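Local coordinates for DltD domain-containing protein (Beauveria bassiana, PDB 7D78), which is a thioesterase of the alpha/beta hydrolase fold that probably closes polyketide chains into medium-ring lactones, at residues A111-T115 against V146-V150; T138-C142 against W245-L251; V254-V259 against F282-K286; F44-D48 against Q76-N81. All blocks are in the same frame, centred on the assembly; numbering follows the deposited sequence.

Contact 1 (A111-T115 against V146-V150); sequences ADIVT and VDRRV
Asp147 brings the loop 146-150 up to helix 103-118: with its CG anti to the backbone N (chi1 -170°), the carboxylate is placed so that OD2 lies 4.0 Å from CG1 of Val114. Its hydrogen bonds run to Arg149, and with the side chain they make a salt bridge. OD1 accepts the backbone N of Arg149 from above the carboxylate plane, an Asx turn, and uses its syn lone pair for Arg149 NE at 2.8 Å in a nearly straight bond (169°). OD2 takes Arg149 NH2, also at 2.8 Å, so the aspartate is gripped side-on by two nitrogens, one to each oxygen. A type I turn from Asp147 to Val150 follows. Within it Arg149 reaches over to the helix, its chain bent at chi3 (-62°). NH1 gives a hydrogen bond to Thr115 OG1 at 2.9 Å, within the guanidinium plane, and NH2 gives one to Ala111 O at 2.9 Å, somewhat tilted from that plane. Ala111 O also accepts the helical N of Thr115. CG1 of Val114 sits over the centre of one guanidinium face, 3.4 Å from Arg149 CZ. With its edge bonded to aspartate and helix together, the group has little freedom to turn, and the nearby carboxylate probably balances its charge. Gln180 of the second subunit packs on Thr115 and Arg149. Val150 leads into strand 150-156, closing the crossover made through helix 135-146 from strand 127-133. Val114 and Val150 both rest on Leu130 of strand 127-133, and Val114 also touches Ile55 of strand 51-57.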
loop_
_atom_site.group_PDB
_atom_site.type_symbol
_atom_site.label_atom_id
_atom_site.label_comp_id
_atom_site.label_asym_id
_atom_site.label_seq_id
_atom_site.Cartn_x
_atom_site.Cartn_y
_atom_site.Cartn_z
ATOM N N ALA A 111 -2.771 0.749 -14.710
ATOM C CA ALA A 111 -3.873 -0.014 -15.296
ATOM C C ALA A 111 -4.795 0.892 -16.101
ATOM O O ALA A 111 -5.223 0.534 -17.204
ATOM C CB ALA A 111 -4.672 -0.742 -14.211
ATOM N N ASP A 112 -5.105 2.075 -15.565
ATOM C CA ASP A 112 -6.004 2.990 -16.257
ATOM C C ASP A 112 -5.324 3.630 -17.461
ATOM O O ASP A 112 -5.963 3.838 -18.498
ATOM C CB ASP A 112 -6.516 4.047 -15.279
ATOM C CG ASP A 112 -7.323 3.433 -14.148
ATOM O OD1 ASP A 112 -7.797 2.285 -14.332
ATOM O OD2 ASP A 112 -7.493 4.084 -13.088
ATOM N N ILE A 113 -4.027 3.922 -17.355
ATOM C CA ILE A 113 -3.270 4.378 -18.519
ATOM C C ILE A 113 -3.280 3.311 -19.614
ATOM O O ILE A 113 -3.530 3.605 -20.791
ATOM C CB ILE A 113 -1.841 4.756 -18.103
ATOM C CG1 ILE A 113 -1.884 5.971 -17.178
ATOM C CG2 ILE A 113 -0.956 5.016 -19.346
ATOM C CD1 ILE A 113 -0.633 6.140 -16.339
ATOM N N VAL A 114 -3.033 2.050 -19.241
ATOM C CA VAL A 114 -3.072 0.972 -20.235
ATOM C C VAL A 114 -4.433 0.931 -20.923
ATOM O O VAL A 114 -4.524 0.760 -22.143
ATOM C CB VAL A 114 -2.720 -0.382 -19.585
ATOM C CG1 VAL A 114 -3.010 -1.534 -20.543
ATOM C CG2 VAL A 114 -1.245 -0.411 -19.195
ATOM N N THR A 115 -5.508 1.115 -20.159
ATOM C CA THR A 115 -6.845 1.109 -20.749
ATOM C C THR A 115 -6.979 2.186 -21.821
ATOM O O THR A 115 -7.477 1.922 -22.923
ATOM C CB THR A 115 -7.908 1.298 -19.662
ATOM O OG1 THR A 115 -7.910 0.166 -18.790
ATOM C CG2 THR A 115 -9.321 1.447 -20.289
ATOM N N VAL A 146 -0.360 -7.480 -11.833
ATOM C CA VAL A 146 -1.811 -7.709 -11.780
ATOM C C VAL A 146 -2.491 -7.624 -13.141
ATOM O O VAL A 146 -3.697 -7.899 -13.230
ATOM C CB VAL A 146 -2.518 -6.739 -10.806
ATOM C CG1 VAL A 146 -1.947 -6.878 -9.402
ATOM C CG2 VAL A 146 -2.400 -5.301 -11.282
ATOM N N ASP A 147 -1.772 -7.268 -14.203
ATOM C CA ASP A 147 -2.414 -6.865 -15.456
ATOM C C ASP A 147 -1.868 -7.716 -16.596
ATOM O O ASP A 147 -0.764 -7.465 -17.086
ATOM C CB ASP A 147 -2.172 -5.375 -15.711
ATOM C CG ASP A 147 -2.996 -4.829 -16.861
ATOM O OD1 ASP A 147 -3.714 -5.610 -17.539
ATOM O OD2 ASP A 147 -2.911 -3.604 -17.086
ATOM N N ARG A 148 -2.639 -8.719 -17.033
ATOM C CA ARG A 148 -2.130 -9.592 -18.088
ATOM C C ARG A 148 -2.063 -8.901 -19.441
ATOM O O ARG A 148 -1.490 -9.468 -20.382
ATOM C CB ARG A 148 -2.988 -10.853 -18.195
ATOM C CG ARG A 148 -4.356 -10.625 -18.787
ATOM C CD ARG A 148 -5.226 -11.875 -18.654
ATOM N NE ARG A 148 -6.394 -11.816 -19.528
ATOM C CZ ARG A 148 -7.143 -12.871 -19.836
ATOM N NH1 ARG A 148 -6.844 -14.066 -19.333
ATOM N NH2 ARG A 148 -8.182 -12.733 -20.649
ATOM N N ARG A 149 -2.631 -7.700 -19.574
ATOM C CA ARG A 149 -2.464 -6.961 -20.820
ATOM C C ARG A 149 -1.022 -6.531 -21.026
ATOM O O ARG A 149 -0.619 -6.247 -22.162
ATOM C CB ARG A 149 -3.380 -5.735 -20.844
ATOM C CG ARG A 149 -4.845 -6.074 -20.678
ATOM C CD ARG A 149 -5.673 -4.808 -20.481
ATOM N NE ARG A 149 -5.271 -4.109 -19.258
ATOM C CZ ARG A 149 -5.710 -2.903 -18.906
ATOM N NH1 ARG A 149 -6.574 -2.261 -19.687
ATOM N NH2 ARG A 149 -5.269 -2.331 -17.782
ATOM N N VAL A 150 -0.245 -6.466 -19.951
ATOM C CA VAL A 150 1.163 -6.101 -20.032
ATOM C C VAL A 150 1.932 -7.330 -20.510
ATOM O O VAL A 150 2.028 -8.332 -19.795
ATOM C CB VAL A 150 1.678 -5.594 -18.682
ATOM C CG1 VAL A 150 3.172 -5.315 -18.730
ATOM C CG2 VAL A 150 0.894 -4.340 -18.288
#

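Contact 2 (T138-C142 against W245-L251); sequences TVSAC and WQPKEIL
Thr138, Ala141 and Cys142 meet Trp245, Pro247, Ile250 and Leu251 where helix 135-146 of the alpha/beta hydrolase fold, the one that follows the probable nucleophile elbow, packs against the short helix 247-251. The two segment axes approach to 9.5 Å and cross at 45°. The tight part is apolar and centres on Thr138 CG2 and Ala141 CB. CG2 of Thr138, set anti to its own nitrogen, touches both CH2 of Trp245 at 3.4 Å and CB of Pro247 at 3.5 Å, while its OG1 is hydrogen-bonded to the carbonyl O of Ile159. One turn on, CB of Ala141 is pressed by CD1 of Leu251 at 3.5 Å, closer than usual for two carbons. Pro247 CB also lies over one face of the indole, toward its rim, and Phe135 and Phe162 meet the same ring. Val139 touches more loosely, with CG2 4.1 Å from CH2 of Trp245. The outer side of helix 247-251 is polar: Lys248 is exposed and forms a salt bridge with Glu274, and Glu249 forms one with Lys252. Trp244 of the second subunit packs on Cys142 and Ile250, the side of the contact that faces the dimer partner. To one side of the tight part lies the sulfur of Cys142, at the edge of the indole and beside CG2 of Ile250 at 3.7 Å. It receives NE1 of Trp245 in a weak, bent hydrogen bond, SG to NE1 3.6 Å with 142° at the hydrogen.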
loop_
_atom_site.group_PDB
_atom_site.type_symbol
_atom_site.label_atom_id
_atom_site.label_comp_id
_atom_site.label_asym_id
_atom_site.label_seq_id
_atom_site.Cartn_x
_atom_site.Cartn_y
_atom_site.Cartn_z
ATOM N N THR A 138 10.340 -0.028 -10.857
ATOM C CA THR A 138 9.747 -0.825 -9.790
ATOM C C THR A 138 8.229 -0.672 -9.781
ATOM O O THR A 138 7.500 -1.654 -9.607
ATOM C CB THR A 138 10.362 -0.410 -8.450
ATOM O OG1 THR A 138 11.790 -0.391 -8.578
ATOM C CG2 THR A 138 9.973 -1.374 -7.330
ATOM N N VAL A 139 7.742 0.553 -9.988
ATOM C CA VAL A 139 6.304 0.797 -10.105
ATOM C C VAL A 139 5.729 -0.013 -11.260
ATOM O O VAL A 139 4.654 -0.619 -11.146
ATOM C CB VAL A 139 6.036 2.306 -10.295
ATOM C CG1 VAL A 139 4.599 2.545 -10.792
ATOM C CG2 VAL A 139 6.289 3.076 -9.001
ATOM N N SER A 140 6.436 -0.027 -12.397
ATOM C CA SER A 140 5.938 -0.740 -13.565
ATOM C C SER A 140 5.816 -2.236 -13.290
ATOM O O SER A 140 4.887 -2.890 -13.773
ATOM C CB SER A 140 6.858 -0.498 -14.771
ATOM O OG SER A 140 6.925 0.870 -15.132
ATOM N N ALA A 141 6.751 -2.795 -12.526
ATOM C CA ALA A 141 6.672 -4.214 -12.192
ATOM C C ALA A 141 5.413 -4.521 -11.389
ATOM O O ALA A 141 4.770 -5.551 -11.609
ATOM C CB ALA A 141 7.907 -4.640 -11.411
ATOM N N CYS A 142 5.063 -3.648 -10.438
ATOM C CA CYS A 142 3.858 -3.868 -9.642
ATOM C C CYS A 142 2.615 -3.837 -10.517
ATOM O O CYS A 142 1.705 -4.657 -10.339
ATOM C CB CYS A 142 3.749 -2.819 -8.528
ATOM S SG CYS A 142 5.146 -2.829 -7.376
ATOM N N TRP A 245 5.325 0.097 1.371
ATOM C CA TRP A 245 5.613 -0.606 0.129
ATOM C C TRP A 245 6.630 -1.711 0.355
ATOM O O TRP A 245 7.698 -1.479 0.933
ATOM C CB TRP A 245 6.155 0.385 -0.898
ATOM C CG TRP A 245 6.079 -0.028 -2.336
ATOM C CD1 TRP A 245 5.206 -0.918 -2.906
ATOM C CD2 TRP A 245 6.893 0.476 -3.403
ATOM N NE1 TRP A 245 5.431 -0.992 -4.272
ATOM C CE2 TRP A 245 6.464 -0.152 -4.595
ATOM C CE3 TRP A 245 7.945 1.406 -3.466
ATOM C CZ2 TRP A 245 7.044 0.125 -5.834
ATOM C CZ3 TRP A 245 8.516 1.681 -4.692
ATOM C CH2 TRP A 245 8.058 1.047 -5.865
ATOM N N GLN A 246 6.311 -2.912 -0.121
ATOM C CA GLN A 246 7.222 -4.054 -0.076
ATOM C C GLN A 246 7.426 -4.575 -1.496
ATOM O O GLN A 246 6.928 -5.650 -1.849
ATOM C CB GLN A 246 6.671 -5.144 0.841
ATOM C CG GLN A 246 6.249 -4.610 2.220
ATOM C CD GLN A 246 7.430 -4.131 3.007
ATOM O OE1 GLN A 246 8.498 -4.744 2.955
ATOM N NE2 GLN A 246 7.266 -3.020 3.731
ATOM N N PRO A 247 8.150 -3.828 -2.339
ATOM C CA PRO A 247 8.186 -4.175 -3.771
ATOM C C PRO A 247 8.880 -5.489 -4.067
ATOM O O PRO A 247 8.503 -6.165 -5.034
ATOM C CB PRO A 247 8.937 -2.995 -4.401
ATOM C CG PRO A 247 9.747 -2.417 -3.284
ATOM C CD PRO A 247 8.926 -2.613 -2.037
ATOM N N LYS A 248 9.895 -5.870 -3.281
ATOM C CA LYS A 248 10.509 -7.179 -3.480
ATOM C C LYS A 248 9.475 -8.287 -3.378
ATOM O O LYS A 248 9.556 -9.280 -4.112
ATOM C CB LYS A 248 11.641 -7.406 -2.474
ATOM C CG LYS A 248 12.793 -6.429 -2.634
ATOM C CD LYS A 248 13.879 -6.651 -1.578
ATOM C CE LYS A 248 15.020 -5.651 -1.734
ATOM N NZ LYS A 248 15.997 -5.739 -0.610
ATOM N N GLU A 249 8.475 -8.123 -2.506
ATOM C CA GLU A 249 7.430 -9.136 -2.404
ATOM C C GLU A 249 6.500 -9.088 -3.604
ATOM O O GLU A 249 6.082 -10.138 -4.107
ATOM C CB GLU A 249 6.634 -8.969 -1.108
ATOM C CG GLU A 249 7.486 -8.963 0.150
ATOM C CD GLU A 249 8.447 -10.138 0.215
ATOM O OE1 GLU A 249 8.049 -11.267 -0.145
ATOM O OE2 GLU A 249 9.600 -9.930 0.629
ATOM N N ILE A 250 6.159 -7.881 -4.074
ATOM C CA ILE A 250 5.255 -7.764 -5.221
ATOM C C ILE A 250 5.927 -8.279 -6.492
ATOM O O ILE A 250 5.275 -8.889 -7.353
ATOM C CB ILE A 250 4.765 -6.311 -5.390
ATOM C CG1 ILE A 250 4.034 -5.844 -4.126
ATOM C CG2 ILE A 250 3.811 -6.212 -6.560
ATOM C CD1 ILE A 250 3.857 -4.351 -4.058
ATOM N N LEU A 251 7.238 -8.059 -6.627
ATOM C CA LEU A 251 7.938 -8.545 -7.811
ATOM C C LEU A 251 7.855 -10.063 -7.920
ATOM O O LEU A 251 7.915 -10.608 -9.030
ATOM C CB LEU A 251 9.397 -8.083 -7.800
ATOM C CG LEU A 251 9.702 -6.900 -8.727
ATOM C CD1 LEU A 251 8.969 -5.643 -8.244
ATOM C CD2 LEU A 251 11.210 -6.643 -8.828
#

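Contact 3 (V254-V259 against F282-K286); sequences VDKTPV and FPQTK
Val259 and Lys286 start two neighbouring parallel strands, their CA atoms 4.7 Å apart, joined by Val259 N to Thr285 O at 3.1 Å and by CA-H...O contacts from Pro258 CA and Lys286 CA. Before this bridge the chains are loops, and Gln284 fastens them. Its CG stands in the crowded position between N and the carbonyl carbon (chi1 72°), and a bend at chi2 (-88°) turns the amide into the curve of residues 254-257. There NE2 gives two hydrogen bonds: one to Thr257 O at 2.7 Å, within the amide plane, and one to Val254 O at 3.1 Å, reached from above that carbonyl's plane. Replaced by an alanine, Gln284 would offer neither carbonyl a donor, and the curve of 254-257 is likely to be less firmly held. Deeper in, Val259 CG1 lies over one face of the Phe282 ring, 4.0 Å from its centroid, a CH-pi contact. Val254 O comes to the ring's edge, 3.3 Å from CD1. Pro283 CG covers Asp255 CB on the outer side. Lys256 NZ forms a salt bridge with Asp255 OD1, and Lys286 NZ turns back to Phe282 O. The chemistry thus divides: Val259 and Phe282 pack inward on Met155, with Val254 beside the ring, one amide serves two backbone oxygens, and Lys256 alone among the residues here reaches the second subunit, by its salt bridge to Asp169.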
loop_
_atom_site.group_PDB
_atom_site.type_symbol
_atom_site.label_atom_id
_atom_site.label_comp_id
_atom_site.label_asym_id
_atom_site.label_seq_id
_atom_site.Cartn_x
_atom_site.Cartn_y
_atom_site.Cartn_z
ATOM N N VAL A 254 5.297 -11.324 -10.232
ATOM C CA VAL A 254 5.560 -11.238 -11.664
ATOM C C VAL A 254 6.278 -12.515 -12.074
ATOM O O VAL A 254 7.514 -12.572 -12.075
ATOM C CB VAL A 254 6.388 -9.991 -12.022
ATOM C CG1 VAL A 254 6.462 -9.825 -13.538
ATOM C CG2 VAL A 254 5.791 -8.744 -11.364
ATOM N N ASP A 255 5.506 -13.553 -12.403
ATOM C CA ASP A 255 6.068 -14.866 -12.690
ATOM C C ASP A 255 5.773 -15.344 -14.105
ATOM O O ASP A 255 6.099 -16.487 -14.436
ATOM C CB ASP A 255 5.569 -15.893 -11.668
ATOM C CG ASP A 255 4.050 -16.035 -11.650
ATOM O OD1 ASP A 255 3.345 -15.374 -12.444
ATOM O OD2 ASP A 255 3.551 -16.823 -10.820
ATOM N N LYS A 256 5.175 -14.502 -14.951
ATOM C CA LYS A 256 4.884 -14.870 -16.338
ATOM C C LYS A 256 5.372 -13.814 -17.323
ATOM O O LYS A 256 5.698 -14.125 -18.470
ATOM C CB LYS A 256 3.384 -15.067 -16.558
ATOM C CG LYS A 256 2.700 -16.059 -15.647
ATOM C CD LYS A 256 1.189 -15.865 -15.779
ATOM C CE LYS A 256 0.406 -16.669 -14.770
ATOM N NZ LYS A 256 0.766 -16.315 -13.378
ATOM N N THR A 257 5.410 -12.569 -16.895
ATOM C CA THR A 257 5.725 -11.465 -17.802
ATOM C C THR A 257 7.198 -11.467 -18.199
ATOM O O THR A 257 8.062 -11.327 -17.323
ATOM C CB THR A 257 5.368 -10.149 -17.125
ATOM O OG1 THR A 257 4.031 -10.243 -16.618
ATOM C CG2 THR A 257 5.473 -8.990 -18.115
ATOM N N PRO A 258 7.527 -11.612 -19.485
ATOM C CA PRO A 258 8.923 -11.494 -19.920
ATOM C C PRO A 258 9.523 -10.184 -19.441
ATOM O O PRO A 258 8.933 -9.112 -19.610
ATOM C CB PRO A 258 8.826 -11.531 -21.451
ATOM C CG PRO A 258 7.527 -12.188 -21.753
ATOM C CD PRO A 258 6.606 -11.844 -20.610
ATOM N N VAL A 259 10.698 -10.265 -18.823
ATOM C CA VAL A 259 11.261 -9.113 -18.132
ATOM C C VAL A 259 12.702 -8.897 -18.565
ATOM O O VAL A 259 13.518 -9.826 -18.543
ATOM C CB VAL A 259 11.162 -9.253 -16.597
ATOM C CG1 VAL A 259 11.674 -10.613 -16.130
ATOM C CG2 VAL A 259 11.918 -8.105 -15.895
ATOM N N PHE A 282 13.187 -14.301 -10.870
ATOM C CA PHE A 282 12.168 -14.434 -11.907
ATOM C C PHE A 282 12.247 -15.818 -12.553
ATOM O O PHE A 282 13.323 -16.218 -13.015
ATOM C CB PHE A 282 12.340 -13.356 -12.979
ATOM C CG PHE A 282 11.988 -11.959 -12.518
ATOM C CD1 PHE A 282 10.735 -11.672 -11.998
ATOM C CD2 PHE A 282 12.908 -10.924 -12.632
ATOM C CE1 PHE A 282 10.404 -10.373 -11.589
ATOM C CE2 PHE A 282 12.587 -9.623 -12.225
ATOM C CZ PHE A 282 11.333 -9.355 -11.700
ATOM N N PRO A 283 11.141 -16.578 -12.599
ATOM C CA PRO A 283 11.184 -17.906 -13.240
ATOM C C PRO A 283 10.947 -17.867 -14.740
ATOM O O PRO A 283 11.314 -18.815 -15.443
ATOM C CB PRO A 283 10.063 -18.669 -12.525
ATOM C CG PRO A 283 9.062 -17.580 -12.176
ATOM C CD PRO A 283 9.885 -16.359 -11.854
ATOM N N GLN A 284 10.355 -16.788 -15.247
ATOM C CA GLN A 284 9.889 -16.735 -16.628
ATOM C C GLN A 284 11.020 -16.319 -17.575
ATOM O O GLN A 284 12.176 -16.149 -17.172
ATOM C CB GLN A 284 8.696 -15.784 -16.741
ATOM C CG GLN A 284 9.064 -14.303 -16.614
ATOM C CD GLN A 284 9.057 -13.813 -15.181
ATOM O OE1 GLN A 284 9.474 -14.521 -14.261
ATOM N NE2 GLN A 284 8.595 -12.582 -14.983
ATOM N N THR A 285 10.678 -16.140 -18.855
ATOM C CA THR A 285 11.597 -15.567 -19.839
ATOM C C THR A 285 12.137 -14.224 -19.368
ATOM O O THR A 285 11.369 -13.337 -18.986
ATOM C CB THR A 285 10.868 -15.386 -21.174
ATOM O OG1 THR A 285 10.350 -16.645 -21.619
ATOM C CG2 THR A 285 11.797 -14.815 -22.225
ATOM N N LYS A 286 13.461 -14.062 -19.415
ATOM C CA LYS A 286 14.060 -12.853 -18.857
ATOM C C LYS A 286 15.426 -12.602 -19.479
ATOM O O LYS A 286 16.048 -13.503 -20.049
ATOM C CB LYS A 286 14.182 -12.949 -17.330
ATOM C CG LYS A 286 15.108 -14.064 -16.829
ATOM C CD LYS A 286 15.099 -14.115 -15.304
ATOM C CE LYS A 286 16.073 -15.152 -14.768
ATOM N NZ LYS A 286 15.960 -15.282 -13.298
#

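Contact 4 (F44-D48 against Q76-N81); sequences FYAVD and QSQGFN
Strand 39-45 runs out of the central sheet beside the turn that joins helix 68-77 to strand 81-86, and Gln76 and Asn81 hold the departing chain from the two ends of that turn. Gln76, extended with CG anti to the backbone N (chi1 179°), sends NE2 to Ala46 O at 2.8 Å, close to its own amide plane; NE2 also reaches Ser26 O. Its OE1 lies at the edge of the Tyr45 ring, 3.7 Å from CD2, with amide and ring planes nearly perpendicular. With a leucine in its place, Ala46 O and Ser26 O would lose this donor, and the chain leaving the strand would probably be held less firmly. Between Gln76 and Asn81 the helix ends in a Schellman motif, with Gly79 as its C-prime residue at a positive phi (97°), where a side chain would strike the preceding carbonyl. CG1 of Val47 packs onto this turn, 3.5 Å from Gly79 C and 3.6 Å from Phe80 C. Asn81 takes the other side of the same peptide group that Gln76 holds: its OD1 accepts Val47 N at 3.1 Å from above the carbonyl plane, and also Ser122 OG. The planes of the Phe44 ring and the Asn81 amide differ by only 10°, but the two groups meet obliquely, CZ 3.4 Å from OD1.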
loop_
_atom_site.group_PDB
_atom_site.type_symbol
_atom_site.label_atom_id
_atom_site.label_comp_id
_atom_site.label_asym_id
_atom_site.label_seq_id
_atom_site.Cartn_x
_atom_site.Cartn_y
_atom_site.Cartn_z
ATOM N N PHE A 44 2.454 11.396 -26.375
ATOM C CA PHE A 44 2.226 10.174 -27.136
ATOM C C PHE A 44 2.921 10.307 -28.483
ATOM O O PHE A 44 2.589 11.200 -29.270
ATOM C CB PHE A 44 0.736 9.908 -27.323
ATOM C CG PHE A 44 0.437 8.609 -28.009
ATOM C CD1 PHE A 44 0.695 7.404 -27.372
ATOM C CD2 PHE A 44 -0.087 8.591 -29.292
ATOM C CE1 PHE A 44 0.420 6.199 -27.990
ATOM C CE2 PHE A 44 -0.368 7.389 -29.926
ATOM C CZ PHE A 44 -0.112 6.186 -29.274
ATOM N N TYR A 45 3.897 9.444 -28.722
ATOM C CA TYR A 45 4.655 9.396 -29.970
ATOM C C TYR A 45 4.047 8.282 -30.823
ATOM O O TYR A 45 4.334 7.104 -30.606
ATOM C CB TYR A 45 6.131 9.145 -29.680
ATOM C CG TYR A 45 6.860 10.262 -28.942
ATOM C CD1 TYR A 45 6.673 10.465 -27.573
ATOM C CD2 TYR A 45 7.761 11.091 -29.610
ATOM C CE1 TYR A 45 7.359 11.474 -26.888
ATOM C CE2 TYR A 45 8.450 12.106 -28.938
ATOM C CZ TYR A 45 8.245 12.290 -27.576
ATOM O OH TYR A 45 8.921 13.287 -26.907
ATOM N N ALA A 46 3.192 8.654 -31.777
ATOM C CA ALA A 46 2.418 7.697 -32.559
ATOM C C ALA A 46 3.235 7.150 -33.727
ATOM O O ALA A 46 4.172 7.784 -34.210
ATOM C CB ALA A 46 1.144 8.347 -33.101
ATOM N N VAL A 47 2.864 5.958 -34.183
ATOM C CA VAL A 47 3.406 5.410 -35.419
ATOM C C VAL A 47 2.272 5.313 -36.425
ATOM O O VAL A 47 1.088 5.317 -36.072
ATOM C CB VAL A 47 4.085 4.039 -35.224
ATOM C CG1 VAL A 47 5.204 4.149 -34.195
ATOM C CG2 VAL A 47 3.056 2.984 -34.823
ATOM N N ASP A 48 2.645 5.254 -37.702
ATOM C CA ASP A 48 1.652 5.105 -38.754
ATOM C C ASP A 48 1.051 3.709 -38.701
ATOM O O ASP A 48 1.709 2.742 -38.313
ATOM C CB ASP A 48 2.276 5.352 -40.131
ATOM C CG ASP A 48 2.866 6.745 -40.266
ATOM O OD1 ASP A 48 2.177 7.729 -39.909
ATOM O OD2 ASP A 48 4.022 6.856 -40.733
ATOM N N GLN A 76 9.816 5.292 -31.287
ATOM C CA GLN A 76 8.882 5.651 -32.347
ATOM C C GLN A 76 9.459 5.364 -33.730
ATOM O O GLN A 76 8.749 4.879 -34.617
ATOM C CB GLN A 76 8.518 7.123 -32.226
ATOM C CG GLN A 76 7.570 7.609 -33.280
ATOM C CD GLN A 76 7.402 9.110 -33.225
ATOM O OE1 GLN A 76 8.373 9.849 -33.081
ATOM N NE2 GLN A 76 6.169 9.567 -33.323
ATOM N N SER A 77 10.742 5.669 -33.938
ATOM C CA SER A 77 11.337 5.443 -35.249
ATOM C C SER A 77 11.510 3.964 -35.555
ATOM O O SER A 77 11.691 3.604 -36.721
ATOM C CB SER A 77 12.690 6.144 -35.354
ATOM O OG SER A 77 13.658 5.484 -34.569
ATOM N N GLN A 78 11.470 3.099 -34.541
ATOM C CA GLN A 78 11.530 1.662 -34.751
ATOM C C GLN A 78 10.148 1.017 -34.746
ATOM O O GLN A 78 10.043 -0.214 -34.706
ATOM C CB GLN A 78 12.441 1.021 -33.706
ATOM C CG GLN A 78 13.901 1.446 -33.878
ATOM C CD GLN A 78 14.855 0.701 -32.966
ATOM O OE1 GLN A 78 14.594 -0.430 -32.564
ATOM N NE2 GLN A 78 15.979 1.332 -32.647
ATOM N N GLY A 79 9.088 1.814 -34.800
ATOM C CA GLY A 79 7.749 1.287 -34.965
ATOM C C GLY A 79 6.941 1.102 -33.697
ATOM O O GLY A 79 5.912 0.413 -33.739
ATOM N N PHE A 80 7.360 1.692 -32.577
ATOM C CA PHE A 80 6.655 1.557 -31.303
ATOM C C PHE A 80 5.966 2.870 -30.947
ATOM O O PHE A 80 6.643 3.884 -30.739
ATOM C CB PHE A 80 7.617 1.166 -30.181
ATOM C CG PHE A 80 8.253 -0.185 -30.360
ATOM C CD1 PHE A 80 7.611 -1.332 -29.915
ATOM C CD2 PHE A 80 9.500 -0.306 -30.959
ATOM C CE1 PHE A 80 8.197 -2.584 -30.079
ATOM C CE2 PHE A 80 10.094 -1.554 -31.126
ATOM C CZ PHE A 80 9.441 -2.692 -30.683
ATOM N N ASN A 81 4.629 2.859 -30.886
ATOM C CA ASN A 81 3.933 3.915 -30.153
ATOM C C ASN A 81 4.566 4.023 -28.776
ATOM O O ASN A 81 4.802 3.007 -28.123
ATOM C CB ASN A 81 2.442 3.614 -29.980
ATOM C CG ASN A 81 1.677 3.524 -31.283
ATOM O OD1 ASN A 81 1.356 4.536 -31.919
ATOM N ND2 ASN A 81 1.306 2.307 -31.644
#

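Overall arrangement
Contacts 1, 2 and 3 form a connected group, whereas contact 4 stands apart, its nearest atoms about 9 Å from contact 1 and about 13 Å from contact 2. Helix 135-146 links contacts 1 and 2, whose centres are 15 Å apart, since 138-142 runs toward the turn at 146-150. Contact 3 meets both: Ala141 O touches Val254 CG2 at 3.4 Å, and Val150 O touches Thr257 CG2 at 3.9 Å. Contact 2 adjoins the probable active site: Val139 touches the likely nucleophile elbow, and Thr138 lies near, without touching, the likely Ser-His-Asp triad. Contacts 1, 2 and 3 each meet the second subunit; contact 4 does not.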